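Local coordinates for DUF5636 domain-containing protein (Legionella pneumophila subsp. pneumophila str. Philadelphia 1, PDB 4RD8) that is of unknown function and belongs to a family of uncharacterised proteins, folding as a single all-helical chain, at residues Met57-Lys62 with Thr72-Thr77. The protein carries 3 engineered substitutions. Numbering follows the deposited sequence.
Sequences MRLKEK and TKQLRT
R58 reaches across to Q74 and T77. Its CG is anti to the backbone N, and the chain runs extended from CG to NE. R58 NE donates to Q74 OE1 at 2.7 Å. The bond is bent, and OE1 lies near the edge of the guanidinium but 29° out of its plane. R58 passes nearly perpendicular to the Q74 side chain, yet the guanidinium and amide planes are only 21° apart. R58 NH2 makes a weak bond to T77 OG1 at 3.1 Å. The same NH2 forms a salt bridge with E81, one turn further along helix 69-85. T77 C lies over one face of the guanidinium.

L59 supplies the apolar part. L59 CD2 lies 3.8 Å from Q74 CB, and the two side chains lie alongside, running opposite ways. L59 also touches A71, and V212 of helix 211-218. The contact thus joins the C-terminal end of helix 41-61 to the N-terminal half of helix 69-85, a helical hairpin closed by a short connection. The short segment axes are inclined at 132°, nearer antiparallel than parallel. They stay 10.0 Å apart at closest approach.

K62 is the first residue past the helix. It extends beyond CG and meets Q74 tip to tip. K62 NZ donates to Q74 OE1 at 2.5 Å, so short that its detail is doubtful. OE1 thus faces R58 NE and the K62 ammonium together. Q74 is bent at chi2, which turns CD back from a straight course, and K62 CD packs 3.6 Å from Q74 CD.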
loop_
_atom_site.group_PDB
_atom_site.type_symbol
_atom_site.label_atom_id
_atom_site.label_comp_id
_atom_site.label_asym_id
_atom_site.label_seq_id
_atom_site.Cartn_x
_atom_site.Cartn_y
_atom_site.Cartn_z
HETATM N N MSE A 57 7.398 15.752 11.137
HETATM C CA MSE A 57 8.721 16.336 10.940
HETATM C C MSE A 57 8.731 17.236 9.710
HETATM O O MSE A 57 9.253 18.350 9.727
HETATM C CB MSE A 57 9.735 15.214 10.713
HETATM C CG MSE A 57 10.804 15.091 11.772
HETATM SE SE MSE A 57 12.315 14.100 11.046
HETATM C CE MSE A 57 12.611 15.152 9.436
ATOM N N ARG A 58 8.151 16.715 8.637
ATOM C CA ARG A 58 8.125 17.371 7.339
ATOM C C ARG A 58 7.363 18.690 7.368
ATOM O O ARG A 58 7.875 19.719 6.925
ATOM C CB ARG A 58 7.482 16.420 6.334
ATOM C CG ARG A 58 7.859 16.644 4.900
ATOM C CD ARG A 58 7.337 15.491 4.058
ATOM N NE ARG A 58 7.628 15.669 2.641
ATOM C CZ ARG A 58 8.624 15.068 2.001
ATOM N NH1 ARG A 58 9.430 14.239 2.650
ATOM N NH2 ARG A 58 8.804 15.296 0.710
ATOM N N LEU A 59 6.145 18.654 7.907
ATOM C CA LEU A 59 5.306 19.848 8.015
ATOM C C LEU A 59 5.976 20.939 8.838
ATOM O O LEU A 59 5.990 22.108 8.444
ATOM C CB LEU A 59 3.953 19.498 8.638
ATOM C CG LEU A 59 3.058 18.504 7.897
ATOM C CD1 LEU A 59 1.733 18.356 8.628
ATOM C CD2 LEU A 59 2.832 18.954 6.469
ATOM N N LYS A 60 6.529 20.549 9.982
ATOM C CA LYS A 60 7.146 21.499 10.905
ATOM C C LYS A 60 8.349 22.191 10.278
ATOM O O LYS A 60 8.521 23.400 10.421
ATOM C CB LYS A 60 7.564 20.797 12.201
ATOM C CG LYS A 60 6.405 20.369 13.090
ATOM C CD LYS A 60 6.884 19.542 14.277
ATOM N N GLU A 61 9.176 21.416 9.582
ATOM C CA GLU A 61 10.359 21.955 8.916
ATOM C C GLU A 61 9.975 23.042 7.909
ATOM O O GLU A 61 10.700 24.020 7.732
ATOM C CB GLU A 61 11.140 20.828 8.226
ATOM C CG GLU A 61 12.492 21.239 7.660
ATOM C CD GLU A 61 13.437 20.059 7.487
ATOM N N LYS A 62 8.816 22.878 7.278
ATOM C CA LYS A 62 8.370 23.799 6.234
ATOM C C LYS A 62 7.406 24.860 6.745
ATOM O O LYS A 62 6.871 25.645 5.962
ATOM C CB LYS A 62 7.737 23.020 5.078
ATOM C CG LYS A 62 8.771 22.453 4.126
ATOM C CD LYS A 62 8.230 21.341 3.259
ATOM C CE LYS A 62 9.384 20.583 2.618
ATOM N NZ LYS A 62 8.944 19.329 1.949
ATOM N N THR A 72 -1.308 18.284 2.467
ATOM C CA THR A 72 -1.735 17.225 1.554
ATOM C C THR A 72 -0.637 16.948 0.531
ATOM O O THR A 72 -0.364 15.796 0.190
ATOM C CB THR A 72 -3.048 17.595 0.823
ATOM O OG1 THR A 72 -4.133 17.612 1.759
ATOM C CG2 THR A 72 -3.356 16.593 -0.288
ATOM N N LYS A 73 0.001 18.014 0.059
ATOM C CA LYS A 73 1.102 17.889 -0.886
ATOM C C LYS A 73 2.296 17.204 -0.228
ATOM O O LYS A 73 2.928 16.341 -0.827
ATOM C CB LYS A 73 1.498 19.266 -1.423
ATOM C CG LYS A 73 2.253 19.229 -2.741
ATOM C CD LYS A 73 3.666 19.777 -2.600
ATOM C CE LYS A 73 4.360 19.860 -3.955
ATOM N NZ LYS A 73 5.695 20.520 -3.853
ATOM N N GLN A 74 2.595 17.579 1.014
ATOM C CA GLN A 74 3.728 17.000 1.732
ATOM C C GLN A 74 3.579 15.499 1.990
ATOM O O GLN A 74 4.547 14.747 1.869
ATOM C CB GLN A 74 3.985 17.750 3.040
ATOM C CG GLN A 74 4.646 19.097 2.833
ATOM C CD GLN A 74 5.869 18.997 1.953
ATOM O OE1 GLN A 74 6.765 18.192 2.207
ATOM N NE2 GLN A 74 5.909 19.807 0.903
ATOM N N LEU A 75 2.373 15.069 2.347
ATOM C CA LEU A 75 2.104 13.646 2.548
ATOM C C LEU A 75 2.277 12.866 1.245
ATOM O O LEU A 75 2.828 11.767 1.239
ATOM C CB LEU A 75 0.688 13.429 3.094
ATOM C CG LEU A 75 0.232 11.967 3.186
ATOM C CD1 LEU A 75 1.160 11.174 4.082
ATOM C CD2 LEU A 75 -1.197 11.874 3.701
ATOM N N ARG A 76 1.801 13.438 0.144
ATOM C CA ARG A 76 1.914 12.791 -1.166
ATOM C C ARG A 76 3.368 12.634 -1.594
ATOM O O ARG A 76 3.755 11.593 -2.124
ATOM C CB ARG A 76 1.142 13.578 -2.228
ATOM C CG ARG A 76 -0.264 13.061 -2.499
ATOM C CD ARG A 76 -1.279 14.186 -2.484
ATOM N NE ARG A 76 -2.396 13.952 -3.398
ATOM C CZ ARG A 76 -3.619 13.587 -3.026
ATOM N NH1 ARG A 76 -3.909 13.406 -1.745
ATOM N NH2 ARG A 76 -4.559 13.403 -3.944
ATOM N N THR A 77 4.168 13.668 -1.360
ATOM C CA THR A 77 5.577 13.615 -1.722
ATOM C C THR A 77 6.328 12.662 -0.795
ATOM O O THR A 77 7.231 11.957 -1.235
ATOM C CB THR A 77 6.231 15.019 -1.749
ATOM O OG1 THR A 77 6.016 15.668 -0.493
ATOM C CG2 THR A 77 5.622 15.868 -2.857
#